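Local coordinates for KLLA0F20702p (Kluyveromyces lactis, PDB 5Y5A), which probably serves as the Est1 subunit of yeast telomerase, this N-terminal part binding the telomere protein Cdc13 so that the enzyme is recruited to chromosome ends, at residues R80-T85 and K132-T137; A187-L192 and T229-V234; L193-S198 and L221-I226; T237-G242 and Y256-S261; L263-S268 and L488-P493. All coordinates share one frame; numbering follows the deposited sequence.

Interaction 1 of 5, residues R80-T85 and K132-T137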
# COMPACT_ATOMS: atom_id res chain seq x y z
N ARG A 80 7.52 -0.69 21.95
CA ARG A 80 6.76 0.29 22.71
C ARG A 80 7.67 1.44 23.15
O ARG A 80 7.28 2.61 23.13
CB ARG A 80 6.09 -0.36 23.92
CG ARG A 80 4.99 -1.36 23.55
CD ARG A 80 4.41 -2.06 24.77
NE ARG A 80 3.21 -2.82 24.43
CZ ARG A 80 2.57 -3.64 25.27
NH1 ARG A 80 3.03 -3.82 26.51
NH2 ARG A 80 1.48 -4.28 24.87
N ILE A 81 8.88 1.09 23.54
CA ILE A 81 9.87 2.08 23.93
C ILE A 81 10.17 3.01 22.76
O ILE A 81 10.31 4.22 22.93
CB ILE A 81 11.17 1.41 24.42
CG1 ILE A 81 10.93 0.75 25.78
CG2 ILE A 81 12.29 2.43 24.53
CD1 ILE A 81 12.06 -0.13 26.23
N LEU A 82 10.23 2.44 21.56
CA LEU A 82 10.53 3.21 20.36
C LEU A 82 9.35 4.10 19.95
O LEU A 82 9.56 5.18 19.39
CB LEU A 82 10.91 2.28 19.21
CG LEU A 82 12.18 1.46 19.45
CD1 LEU A 82 12.32 0.36 18.40
CD2 LEU A 82 13.41 2.36 19.45
N ASP A 83 8.13 3.64 20.20
CA ASP A 83 6.94 4.43 19.87
C ASP A 83 6.81 5.63 20.82
O ASP A 83 6.52 6.74 20.38
CB ASP A 83 5.68 3.56 19.93
CG ASP A 83 5.52 2.66 18.71
OD1 ASP A 83 6.05 2.99 17.63
OD2 ASP A 83 4.85 1.61 18.82
N LEU A 84 7.05 5.41 22.10
CA LEU A 84 7.07 6.51 23.06
C LEU A 84 8.23 7.47 22.77
O LEU A 84 8.17 8.66 23.11
CB LEU A 84 7.18 5.98 24.49
CG LEU A 84 5.94 5.29 25.06
CD1 LEU A 84 6.24 4.75 26.44
CD2 LEU A 84 4.76 6.24 25.11
N THR A 85 9.28 6.94 22.15
CA THR A 85 10.44 7.75 21.80
C THR A 85 10.10 8.72 20.67
O THR A 85 10.42 9.91 20.73
CB THR A 85 11.63 6.87 21.38
OG1 THR A 85 12.06 6.09 22.51
CG2 THR A 85 12.77 7.74 20.90
N LYS A 132 20.95 7.85 15.06
CA LYS A 132 21.75 6.84 15.74
C LYS A 132 20.94 6.03 16.73
O LYS A 132 21.16 4.83 16.87
CB LYS A 132 22.94 7.48 16.46
CG LYS A 132 24.17 7.64 15.58
CD LYS A 132 25.33 8.27 16.32
CE LYS A 132 26.51 8.52 15.38
NZ LYS A 132 27.64 9.21 16.06
N LEU A 133 20.00 6.67 17.42
CA LEU A 133 19.17 5.97 18.39
C LEU A 133 18.43 4.79 17.75
O LEU A 133 18.32 3.71 18.34
CB LEU A 133 18.16 6.93 19.02
CG LEU A 133 17.28 6.35 20.12
CD1 LEU A 133 18.10 6.01 21.35
CD2 LEU A 133 16.20 7.33 20.48
N TYR A 134 17.94 4.99 16.54
CA TYR A 134 17.18 3.95 15.86
C TYR A 134 18.07 2.92 15.18
O TYR A 134 17.80 1.72 15.25
CB TYR A 134 16.24 4.57 14.83
CG TYR A 134 15.15 5.38 15.47
CD1 TYR A 134 14.24 4.79 16.35
CD2 TYR A 134 15.01 6.74 15.20
CE1 TYR A 134 13.24 5.53 16.95
CE2 TYR A 134 14.01 7.48 15.79
CZ TYR A 134 13.13 6.88 16.66
OH TYR A 134 12.14 7.62 17.25
N TYR A 135 19.13 3.38 14.52
CA TYR A 135 20.03 2.48 13.82
C TYR A 135 20.89 1.67 14.80
O TYR A 135 21.30 0.55 14.48
CB TYR A 135 20.92 3.27 12.85
CG TYR A 135 21.74 2.39 11.93
CD1 TYR A 135 21.13 1.67 10.91
CD2 TYR A 135 23.12 2.28 12.08
CE1 TYR A 135 21.87 0.86 10.07
CE2 TYR A 135 23.86 1.47 11.24
CZ TYR A 135 23.23 0.76 10.24
OH TYR A 135 23.96 -0.04 9.39
N SER A 136 21.17 2.22 15.98
CA SER A 136 21.88 1.48 17.03
C SER A 136 21.08 0.25 17.41
O SER A 136 21.62 -0.84 17.58
CB SER A 136 22.10 2.32 18.29
OG SER A 136 22.96 3.42 18.06
N THR A 137 19.78 0.45 17.56
CA THR A 137 18.88 -0.60 18.00
C THR A 137 18.84 -1.72 16.97
O THR A 137 18.92 -2.90 17.33
CB THR A 137 17.48 -0.04 18.26
OG1 THR A 137 17.61 1.16 19.04
CG2 THR A 137 16.64 -1.04 19.03
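Tyr-134 crosses from helix 113-144 to meet Leu-82 and Thr-85 of helix 78-105. Its CG is anti to its own carbonyl carbon (chi1 -67°), which starts the ring toward the other helix. At the root, CB packs on Ile-195 of helix 179-206. Further out, CD1 and CE1 form one edge of the ring. Leu-82 CD2 comes to that edge near the ring plane, 4.0 Å from Tyr-134 CD1. The two side chains slide past each other in opposite directions. CZ packs against Tyr-194. At the tip, Tyr-134 OH lies 3.7 Å from Thr-85 CG2, but its polar partner is ND1 of His-90, to which it is hydrogen-bonded.

The two helices run antiparallel, their axes 12.0 Å apart and their directions at 169°. Both segments lie in the Est1 family region, which is placed in the TPR clan of helical repeats. At this spacing only side-chain ends meet, and neighbours fill in around them. Helix 179-206 covers Leu-82 and Tyr-134 with Cys-191 and Ile-195. Helix 33-53 packs on Thr-85 and Leu-133.

Thr-85 and Leu-133 meet tip to tip. Thr-85 CG2 and Leu-133 CD2 are 3.5 Å apart, a tight fit for two methyl groups. Thr-85 can offer its methyl because its hydroxyl is turned back to its own helix: OG1 donates to Ile-81 O at 2.6 Å. Thr-137 OG1 likewise bonds its own helix, at Leu-133 O, and is the atom of that residue nearest Leu-82 CD2.

Interaction 2 of 5, residues A187-L192 and T229-V234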
# COMPACT_ATOMS: atom_id res chain seq x y z
N ALA A 187 10.36 -4.31 16.72
CA ALA A 187 11.32 -3.27 17.10
C ALA A 187 12.08 -2.80 15.87
O ALA A 187 12.29 -1.60 15.68
CB ALA A 187 12.28 -3.78 18.16
N SER A 188 12.48 -3.75 15.03
CA SER A 188 13.19 -3.45 13.80
C SER A 188 12.33 -2.62 12.87
O SER A 188 12.78 -1.62 12.32
CB SER A 188 13.63 -4.74 13.11
OG SER A 188 14.55 -5.44 13.92
N GLN A 189 11.07 -3.03 12.73
CA GLN A 189 10.13 -2.31 11.88
C GLN A 189 9.95 -0.87 12.36
O GLN A 189 9.86 0.05 11.56
CB GLN A 189 8.78 -3.04 11.87
CG GLN A 189 7.80 -2.51 10.83
CD GLN A 189 6.98 -1.34 11.33
OE1 GLN A 189 6.74 -1.20 12.53
NE2 GLN A 189 6.54 -0.49 10.41
N ARG A 190 9.90 -0.68 13.67
CA ARG A 190 9.78 0.67 14.21
C ARG A 190 11.02 1.50 13.90
O ARG A 190 10.92 2.67 13.55
CB ARG A 190 9.52 0.63 15.71
CG ARG A 190 8.15 0.08 16.06
CD ARG A 190 7.04 0.83 15.32
NE ARG A 190 5.78 0.68 16.03
CZ ARG A 190 4.84 -0.20 15.71
NH1 ARG A 190 5.00 -1.01 14.68
NH2 ARG A 190 3.73 -0.26 16.43
N CYS A 191 12.20 0.88 14.03
CA CYS A 191 13.45 1.57 13.74
C CYS A 191 13.47 2.03 12.29
O CYS A 191 13.81 3.17 11.99
CB CYS A 191 14.65 0.67 14.01
SG CYS A 191 14.95 0.34 15.74
N LEU A 192 13.09 1.13 11.39
CA LEU A 192 13.03 1.47 9.98
C LEU A 192 11.96 2.52 9.70
O LEU A 192 12.15 3.40 8.86
CB LEU A 192 12.78 0.21 9.15
CG LEU A 192 13.90 -0.84 9.24
CD1 LEU A 192 13.41 -2.17 8.70
CD2 LEU A 192 15.15 -0.39 8.49
N THR A 229 8.29 -4.37 4.01
CA THR A 229 8.59 -5.72 3.59
C THR A 229 8.54 -6.67 4.80
O THR A 229 7.87 -7.69 4.75
CB THR A 229 9.95 -5.78 2.87
OG1 THR A 229 9.86 -5.02 1.66
CG2 THR A 229 10.33 -7.21 2.53
N ILE A 230 9.20 -6.31 5.89
CA ILE A 230 9.31 -7.24 7.02
C ILE A 230 8.03 -7.38 7.86
O ILE A 230 7.81 -8.42 8.48
CB ILE A 230 10.48 -6.86 7.96
CG1 ILE A 230 10.26 -5.48 8.59
CG2 ILE A 230 11.80 -6.91 7.21
CD1 ILE A 230 11.30 -5.13 9.65
N VAL A 231 7.20 -6.34 7.89
CA VAL A 231 5.89 -6.40 8.56
C VAL A 231 4.84 -5.63 7.76
O VAL A 231 4.46 -4.51 8.12
CB VAL A 231 5.90 -5.83 10.00
CG1 VAL A 231 4.62 -6.22 10.71
CG2 VAL A 231 7.10 -6.31 10.78
N PRO A 232 4.36 -6.23 6.66
CA PRO A 232 3.45 -5.51 5.76
C PRO A 232 2.09 -5.19 6.38
O PRO A 232 1.37 -4.36 5.83
CB PRO A 232 3.31 -6.48 4.58
CG PRO A 232 3.63 -7.83 5.16
CD PRO A 232 4.69 -7.58 6.17
N SER A 233 1.76 -5.81 7.50
CA SER A 233 0.48 -5.52 8.16
C SER A 233 0.38 -4.09 8.71
O SER A 233 -0.72 -3.58 8.93
CB SER A 233 0.23 -6.50 9.30
OG SER A 233 1.05 -6.18 10.41
N VAL A 234 1.52 -3.45 8.94
CA VAL A 234 1.53 -2.16 9.62
C VAL A 234 1.21 -1.03 8.65
O VAL A 234 2.00 -0.71 7.76
CB VAL A 234 2.89 -1.91 10.32
CG1 VAL A 234 3.02 -0.46 10.76
CG2 VAL A 234 3.03 -2.84 11.51
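Ile-230 pushes its CD1 methyl into a notch between Gln-189 and Leu-192. Its CG1 stands between the backbone N and the carbonyl carbon (chi1 62°), the crowded position. CD1 lies 3.7 Å from Gln-189 N and 3.8 Å from Leu-192 CD1, so the methyl also rests on the helix backbone. Next to it, Val-231 CG2 touches Gln-189 CB at 3.8 Å, the two side chains crossing at about a right angle. Gln-189 then bends at chi2 and meets Val-234 tip to tip, with Gln-189 NE2 3.5 Å from Val-234 CG1. This part is closely fitted.

The contact joins helix 179-206 to the end of helix 218-230 and the type I beta turn, Val-231 to Val-234, that follows. It ties the Est1 family region to the Est1 DNA/RNA binding region, both of the TPR clan. The turn also borders the bound peptide, probably from Cdc13: Ser-233 OG hydrogen-bonds the peptide backbone, and Val-231 packs on one of its apolar side chains.

The loose side is at Arg-190, which is partly exposed. It comes no nearer than 4.2 Å, from its NH1 to Val-234 CG2. That same NH1 donates to Gln-189 OE1 at 2.8 Å, with an N-H...O angle of 151°. OE1 lies in the guanidinium plane, while the donor is tilted from the amide's own plane. The bond ties the two neighbouring side chains together.

Interaction 3 of 5, residues L193-S198 and L221-I226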
# COMPACT_ATOMS: atom_id res chain seq x y z
N LEU A 193 10.83 2.43 10.40
CA LEU A 193 9.75 3.41 10.25
C LEU A 193 10.18 4.82 10.66
O LEU A 193 9.91 5.79 9.95
CB LEU A 193 8.52 3.00 11.05
CG LEU A 193 7.34 3.98 11.02
CD1 LEU A 193 6.74 4.12 9.62
CD2 LEU A 193 6.25 3.60 12.02
N TYR A 194 10.83 4.93 11.81
CA TYR A 194 11.13 6.25 12.35
C TYR A 194 12.41 6.84 11.75
O TYR A 194 12.59 8.06 11.74
CB TYR A 194 11.22 6.19 13.87
CG TYR A 194 9.88 5.84 14.49
CD1 TYR A 194 8.72 6.49 14.09
CD2 TYR A 194 9.78 4.85 15.47
CE1 TYR A 194 7.49 6.17 14.64
CE2 TYR A 194 8.55 4.52 16.03
CZ TYR A 194 7.41 5.18 15.62
OH TYR A 194 6.19 4.86 16.17
N ILE A 195 13.28 5.99 11.24
CA ILE A 195 14.38 6.48 10.42
C ILE A 195 13.77 7.12 9.17
O ILE A 195 14.15 8.22 8.78
CB ILE A 195 15.37 5.36 10.04
CG1 ILE A 195 16.29 5.05 11.22
CG2 ILE A 195 16.20 5.76 8.84
CD1 ILE A 195 17.25 3.91 10.98
N GLY A 196 12.79 6.43 8.58
CA GLY A 196 12.08 6.93 7.41
C GLY A 196 11.48 8.31 7.61
O GLY A 196 11.76 9.24 6.85
N CYS A 197 10.66 8.44 8.65
CA CYS A 197 10.06 9.73 9.01
C CYS A 197 11.10 10.82 9.24
O CYS A 197 10.92 11.95 8.79
CB CYS A 197 9.20 9.60 10.26
SG CYS A 197 7.87 8.41 10.16
N SER A 198 12.17 10.48 9.96
CA SER A 198 13.22 11.44 10.27
C SER A 198 13.88 11.93 8.99
O SER A 198 14.10 13.13 8.82
CB SER A 198 14.27 10.82 11.19
OG SER A 198 13.67 10.35 12.38
N LEU A 221 12.19 6.59 1.38
CA LEU A 221 11.36 5.58 0.74
C LEU A 221 12.01 4.21 0.80
O LEU A 221 11.32 3.20 0.91
CB LEU A 221 11.07 5.95 -0.71
CG LEU A 221 10.00 7.04 -0.89
CD1 LEU A 221 9.90 7.46 -2.34
CD2 LEU A 221 8.67 6.55 -0.39
N ARG A 222 13.34 4.15 0.74
CA ARG A 222 14.03 2.86 0.83
C ARG A 222 13.85 2.24 2.22
O ARG A 222 13.58 1.04 2.33
CB ARG A 222 15.52 3.00 0.52
CG ARG A 222 16.22 1.65 0.43
CD ARG A 222 17.74 1.78 0.39
NE ARG A 222 18.31 2.07 1.70
CZ ARG A 222 19.49 1.61 2.12
NH1 ARG A 222 20.22 0.84 1.33
NH2 ARG A 222 19.93 1.93 3.33
N TYR A 223 14.00 3.04 3.26
CA TYR A 223 13.81 2.56 4.63
C TYR A 223 12.37 2.11 4.86
O TYR A 223 12.12 1.08 5.47
CB TYR A 223 14.19 3.64 5.65
CG TYR A 223 15.69 3.81 5.81
CD1 TYR A 223 16.45 2.84 6.46
CD2 TYR A 223 16.33 4.94 5.33
CE1 TYR A 223 17.82 3.00 6.62
CE2 TYR A 223 17.70 5.10 5.48
CZ TYR A 223 18.44 4.13 6.13
OH TYR A 223 19.80 4.28 6.28
N LEU A 224 11.42 2.90 4.36
CA LEU A 224 10.01 2.57 4.48
C LEU A 224 9.69 1.29 3.71
O LEU A 224 8.91 0.46 4.17
CB LEU A 224 9.16 3.74 3.99
CG LEU A 224 9.22 5.02 4.81
CD1 LEU A 224 8.39 6.13 4.17
CD2 LEU A 224 8.74 4.76 6.23
N ASP A 225 10.29 1.13 2.54
CA ASP A 225 10.10 -0.08 1.74
C ASP A 225 10.53 -1.30 2.53
O ASP A 225 9.84 -2.32 2.54
CB ASP A 225 10.87 0.01 0.43
CG ASP A 225 10.14 0.83 -0.62
OD1 ASP A 225 9.25 1.62 -0.24
OD2 ASP A 225 10.47 0.68 -1.81
N ILE A 226 11.68 -1.20 3.19
CA ILE A 226 12.17 -2.31 3.98
C ILE A 226 11.24 -2.57 5.16
O ILE A 226 10.92 -3.72 5.46
CB ILE A 226 13.60 -2.06 4.46
CG1 ILE A 226 14.52 -1.84 3.26
CG2 ILE A 226 14.09 -3.24 5.27
CD1 ILE A 226 15.93 -1.42 3.63
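The first torsion of Tyr-223 sets CG anti to its carbonyl carbon (chi1 -76°), and that of Ile-195 leaves CG2 anti to the backbone N. These settings bring the methyl over the ring. Ile-195 CG2 sits 3.5 Å from the centroid of the Tyr-223 ring and only 7° off its normal, a CH-pi contact over the centre of one face. All six ring carbons lie at nearly equal distance from that methyl.

Helices 179-206 and 218-230 run antiparallel here, 160° apart, with axes 8.0 Å from each other. Antiparallel packing of successive helices is consistent with the TPR clan. Gly-196 lets them come this close. Its CA lies 4.2 Å from Leu-224 CD2, and a CB there would collide with that methyl. Leu-224 CD2 also meets Leu-193 CD1 at 4.0 Å.

Other helices close the surroundings: Ile-195 also packs on His-131 of helix 113-144, and Leu-224 on Arg-241 of helix 235-247. An alanine in place of Tyr-223 would probably leave the Ile-195 methyl without its aromatic face and open a gap between the helices. The groups that meet across the contact are methyls, an aromatic face and a bare glycine backbone. The cohesion is therefore largely dispersive and rests on close fit.

Interaction 4 of 5, residues T237-G242 and Y256-S261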
# COMPACT_ATOMS: atom_id res chain seq x y z
N THR A 237 3.44 2.50 7.85
CA THR A 237 4.50 2.56 6.86
C THR A 237 4.00 3.09 5.53
O THR A 237 4.67 3.89 4.88
CB THR A 237 5.12 1.18 6.63
OG1 THR A 237 5.34 0.54 7.88
CG2 THR A 237 6.43 1.34 5.89
N PHE A 238 2.83 2.63 5.11
CA PHE A 238 2.20 3.10 3.88
C PHE A 238 1.80 4.56 4.03
O PHE A 238 1.94 5.35 3.09
CB PHE A 238 0.97 2.24 3.53
CG PHE A 238 1.30 0.81 3.22
CD1 PHE A 238 1.42 -0.13 4.24
CD2 PHE A 238 1.50 0.40 1.91
CE1 PHE A 238 1.73 -1.45 3.96
CE2 PHE A 238 1.80 -0.92 1.62
CZ PHE A 238 1.92 -1.85 2.64
N LEU A 239 1.32 4.93 5.21
CA LEU A 239 0.92 6.31 5.46
C LEU A 239 2.10 7.26 5.24
O LEU A 239 1.97 8.29 4.57
CB LEU A 239 0.39 6.48 6.89
CG LEU A 239 -0.11 7.91 7.13
CD1 LEU A 239 -1.54 8.08 6.63
CD2 LEU A 239 0.00 8.32 8.59
N GLN A 240 3.25 6.91 5.79
CA GLN A 240 4.41 7.79 5.72
C GLN A 240 4.93 7.86 4.29
O GLN A 240 5.40 8.91 3.84
CB GLN A 240 5.49 7.32 6.68
CG GLN A 240 5.10 7.46 8.14
CD GLN A 240 4.82 8.90 8.55
OE1 GLN A 240 5.46 9.84 8.07
NE2 GLN A 240 3.85 9.08 9.44
N ARG A 241 4.82 6.75 3.56
CA ARG A 241 5.17 6.74 2.15
C ARG A 241 4.29 7.71 1.37
O ARG A 241 4.77 8.46 0.51
CB ARG A 241 5.03 5.34 1.57
CG ARG A 241 6.34 4.66 1.31
CD ARG A 241 6.22 3.69 0.17
NE ARG A 241 5.27 2.65 0.50
CZ ARG A 241 5.58 1.58 1.22
NH1 ARG A 241 4.65 0.67 1.49
NH2 ARG A 241 6.82 1.41 1.67
N GLY A 242 3.00 7.68 1.66
CA GLY A 242 2.05 8.56 1.02
C GLY A 242 2.35 10.01 1.32
O GLY A 242 2.14 10.89 0.48
N TYR A 256 -3.32 6.15 -3.03
CA TYR A 256 -3.14 4.70 -3.00
C TYR A 256 -2.48 4.25 -1.70
O TYR A 256 -2.94 3.32 -1.04
CB TYR A 256 -2.32 4.24 -4.21
CG TYR A 256 -1.87 2.80 -4.11
CD1 TYR A 256 -2.79 1.75 -4.16
CD2 TYR A 256 -0.53 2.49 -3.94
CE1 TYR A 256 -2.37 0.44 -4.05
CE2 TYR A 256 -0.11 1.18 -3.83
CZ TYR A 256 -1.03 0.16 -3.88
OH TYR A 256 -0.58 -1.14 -3.77
N GLN A 257 -1.40 4.93 -1.32
CA GLN A 257 -0.70 4.61 -0.08
C GLN A 257 -1.60 4.87 1.13
O GLN A 257 -1.57 4.11 2.11
CB GLN A 257 0.59 5.43 0.02
CG GLN A 257 1.63 5.04 -1.02
CD GLN A 257 2.29 3.69 -0.73
OE1 GLN A 257 2.48 3.32 0.43
NE2 GLN A 257 2.65 2.97 -1.78
N PHE A 258 -2.39 5.94 1.08
CA PHE A 258 -3.34 6.21 2.15
C PHE A 258 -4.38 5.09 2.27
O PHE A 258 -4.78 4.73 3.37
CB PHE A 258 -4.05 7.56 1.94
CG PHE A 258 -3.13 8.75 2.05
CD1 PHE A 258 -1.93 8.67 2.74
CD2 PHE A 258 -3.47 9.97 1.45
CE1 PHE A 258 -1.07 9.77 2.85
CE2 PHE A 258 -2.62 11.07 1.55
CZ PHE A 258 -1.42 10.97 2.25
N VAL A 259 -4.81 4.56 1.14
CA VAL A 259 -5.79 3.47 1.14
C VAL A 259 -5.16 2.21 1.71
O VAL A 259 -5.77 1.53 2.52
CB VAL A 259 -6.33 3.20 -0.28
CG1 VAL A 259 -7.08 1.87 -0.32
CG2 VAL A 259 -7.25 4.34 -0.72
N ARG A 260 -3.93 1.91 1.29
CA ARG A 260 -3.22 0.75 1.84
C ARG A 260 -3.04 0.87 3.36
O ARG A 260 -3.00 -0.14 4.07
CB ARG A 260 -1.85 0.59 1.17
CG ARG A 260 -1.88 0.24 -0.33
CD ARG A 260 -2.51 -1.13 -0.59
NE ARG A 260 -1.93 -2.19 0.23
CZ ARG A 260 -0.88 -2.93 -0.13
NH1 ARG A 260 -0.30 -2.74 -1.31
NH2 ARG A 260 -0.43 -3.88 0.68
N SER A 261 -2.93 2.10 3.86
CA SER A 261 -2.63 2.33 5.26
C SER A 261 -3.89 2.17 6.10
O SER A 261 -3.81 1.92 7.30
CB SER A 261 -2.03 3.72 5.47
OG SER A 261 -3.06 4.69 5.58
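Gln-257 OE1 accepts a hydrogen bond from Arg-241 NE at 2.9 Å, with an N-H...O angle of 151°. The donor stands above the amide plane, 50° out of it, and the guanidinium and amide planes are perpendicular. Other groups crowd the same oxygen. Phe-238 CD2 and Arg-241 CB each lie 3.4 Å from Gln-257 OE1. The Gln-257 chain bends at chi2, and its CB packs 3.6 Å from Gly-242 CA.

Phe-238 meets the second arginine of the contact. Its CE2 lies over the centre of the Arg-260 guanidinium, 3.7 Å above that plane, with ring and guanidinium tilted against each other. Arg-241 NH1 lies over one face of the same ring, offset toward the rim. Arg-260 NH1 donates to Tyr-256 OH at 2.9 Å, and also reaches Met-487 O.

Helices 235-247 and 251-263 follow each other as an antiparallel hairpin, their axes 7.5 Å apart at 164°, in the Est1 DNA/RNA binding region of the TPR clan. Small residues permit this spacing. Ser-261 CB lies 3.6 Å from Leu-239 N. At Gly-242, a CB would clash with the Phe-258 ring, whose edge faces Leu-239 O.

Both arginines are buried, and their polar ends are supplied with partners. Arg-241 forms a salt bridge with Asp-225 and a hydrogen bond with Ser-228. The two guanidinium groups are near but not in contact, 6.6 Å from Arg-241 NH1 to Arg-260 NH1, and would probably repel mildly. Asp-225 probably offsets part of the charge, and the Phe-238 ring gives both guanidinium groups an aromatic neighbour.

Interaction 5 of 5, residues L263-S268 and L488-P493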
# COMPACT_ATOMS: atom_id res chain seq x y z
N LEU A 263 -6.36 -0.01 5.24
CA LEU A 263 -6.95 -1.34 5.00
C LEU A 263 -5.97 -2.50 5.26
O LEU A 263 -6.29 -3.65 4.97
CB LEU A 263 -7.46 -1.43 3.57
CG LEU A 263 -8.52 -0.41 3.14
CD1 LEU A 263 -8.83 -0.61 1.68
CD2 LEU A 263 -9.77 -0.61 3.97
N SER A 264 -4.79 -2.20 5.78
CA SER A 264 -3.86 -3.27 6.12
C SER A 264 -4.36 -3.93 7.40
O SER A 264 -5.19 -3.37 8.10
CB SER A 264 -2.43 -2.74 6.28
OG SER A 264 -2.30 -1.91 7.42
N ARG A 265 -3.85 -5.12 7.71
CA ARG A 265 -4.35 -5.88 8.85
C ARG A 265 -4.21 -5.11 10.17
O ARG A 265 -5.04 -5.25 11.07
CB ARG A 265 -3.66 -7.25 8.94
CG ARG A 265 -4.29 -8.17 10.01
CD ARG A 265 -3.96 -9.65 9.75
NE ARG A 265 -2.52 -9.88 9.71
CZ ARG A 265 -1.79 -10.20 10.76
NH1 ARG A 265 -2.37 -10.35 11.95
NH2 ARG A 265 -0.48 -10.38 10.63
N LEU A 266 -3.16 -4.28 10.27
CA LEU A 266 -3.02 -3.35 11.40
C LEU A 266 -2.95 -1.90 10.89
O LEU A 266 -1.87 -1.33 10.75
CB LEU A 266 -1.77 -3.67 12.22
CG LEU A 266 -1.89 -4.86 13.18
CD1 LEU A 266 -0.55 -5.15 13.80
CD2 LEU A 266 -2.92 -4.55 14.25
N PRO A 267 -4.12 -1.30 10.63
CA PRO A 267 -4.18 -0.04 9.87
C PRO A 267 -3.74 1.19 10.67
O PRO A 267 -3.74 1.18 11.91
CB PRO A 267 -5.65 0.06 9.48
CG PRO A 267 -6.38 -0.65 10.60
CD PRO A 267 -5.44 -1.72 11.12
N SER A 268 -3.38 2.26 9.97
CA SER A 268 -3.10 3.52 10.64
C SER A 268 -4.39 4.29 10.89
O SER A 268 -5.23 4.38 10.00
CB SER A 268 -2.14 4.39 9.82
OG SER A 268 -2.11 5.71 10.35
N LEU A 488 0.52 -7.25 -2.18
CA LEU A 488 -0.76 -7.21 -1.47
C LEU A 488 -0.80 -7.97 -0.14
O LEU A 488 -1.89 -8.21 0.42
CB LEU A 488 -1.86 -7.74 -2.40
CG LEU A 488 -2.12 -6.86 -3.63
CD1 LEU A 488 -3.30 -7.39 -4.43
CD2 LEU A 488 -2.39 -5.44 -3.19
N LYS A 489 0.36 -8.37 0.38
CA LYS A 489 0.39 -9.06 1.67
C LYS A 489 -0.26 -8.19 2.74
O LYS A 489 0.05 -7.00 2.83
CB LYS A 489 1.83 -9.43 2.07
CG LYS A 489 2.45 -10.47 1.16
CD LYS A 489 3.95 -10.58 1.35
CE LYS A 489 4.30 -11.37 2.59
NZ LYS A 489 5.74 -11.78 2.57
N GLU A 490 -1.18 -8.77 3.50
CA GLU A 490 -1.93 -8.11 4.58
C GLU A 490 -2.93 -7.05 4.12
O GLU A 490 -3.46 -6.28 4.93
CB GLU A 490 -0.97 -7.48 5.60
CG GLU A 490 0.05 -8.46 6.14
CD GLU A 490 -0.50 -9.41 7.20
OE1 GLU A 490 -1.72 -9.70 7.22
OE2 GLU A 490 0.31 -9.88 8.03
N PHE A 491 -3.19 -7.01 2.81
CA PHE A 491 -4.25 -6.16 2.24
C PHE A 491 -5.61 -6.74 2.60
O PHE A 491 -5.95 -7.84 2.17
CB PHE A 491 -4.08 -6.08 0.72
CG PHE A 491 -4.97 -5.07 0.04
CD1 PHE A 491 -5.01 -3.75 0.47
CD2 PHE A 491 -5.71 -5.44 -1.08
CE1 PHE A 491 -5.81 -2.81 -0.19
CE2 PHE A 491 -6.50 -4.51 -1.74
CZ PHE A 491 -6.55 -3.19 -1.29
N GLY A 492 -6.39 -6.00 3.38
CA GLY A 492 -7.68 -6.48 3.86
C GLY A 492 -8.71 -6.93 2.83
O GLY A 492 -9.33 -7.98 3.00
N PRO A 493 -8.91 -6.16 1.75
CA PRO A 493 -9.97 -6.56 0.81
C PRO A 493 -9.76 -7.93 0.13
O PRO A 493 -10.73 -8.52 -0.32
CB PRO A 493 -9.94 -5.44 -0.23
CG PRO A 493 -9.51 -4.25 0.56
CD PRO A 493 -8.46 -4.78 1.49
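The Arg-265 guanidinium takes the Glu-490 carboxylate at its edge, with the two planes 32° apart. The grip is side-on. NE donates to Glu-490 OE1 at 2.6 Å and NH2 to Glu-490 OE2 at 2.8 Å, both oxygens lying in the guanidinium plane. OE1 is met from above the carboxylate plane and OE2 on the syn side, though also tilted out of the plane. The Phe-491 ring has Pro-493 CD over the centre of one face, 3.5 Å above it. Leu-263 lies side by side with Phe-491 and crosses Pro-493 at about a right angle. Its CD1 is 3.9 Å from Pro-493 CG and 4.2 Å from Phe-491 CE1.

Both loops lie in the Est1 DNA/RNA binding region, after helices 251-263 and 483-487. Between these side chains they run antiparallel and form a single beta bridge, Ser-264 with Phe-491. Gly-492 N donates to Leu-263 O at 2.8 Å, and Arg-265 N makes a weak bond to Glu-490 O at 3.0 Å.

The salt bridge borders the bound peptide, probably from Cdc13: Arg-265 NH1 hydrogen-bonds its backbone, and Glu-490 packs on an aromatic side chain. An alanine in place of Arg-265 would probably leave the Glu-490 carboxylate without its paired charge and free to turn. The two charges largely satisfy each other, which probably helps hold Arg-265 NH1 where it bonds the peptide backbone.

How the interactions relate
Interactions 1, 2 and 3 meet along helix 179-206. Asp-83 of interaction 1 holds Arg-190 of interaction 2 by a salt bridge, with 2.8 Å between Asp-83 OD1 and Arg-190 NE. Interactions 2 and 3 join the same two helices, their centres about 9 Å apart. Leu-221 of interaction 3 packs on Arg-241 of interaction 4, carrying the series to helix 235-247. Interaction 5 lies about 10 Å from interaction 4, centre to centre, and meets it where Ser-261 O reaches Ser-268 N at 2.7 Å. Interactions 2 and 5 both border the bound peptide. They are joined where Ser-233 O meets Ser-264 OG. Interaction 1 touches neither 4 nor 5.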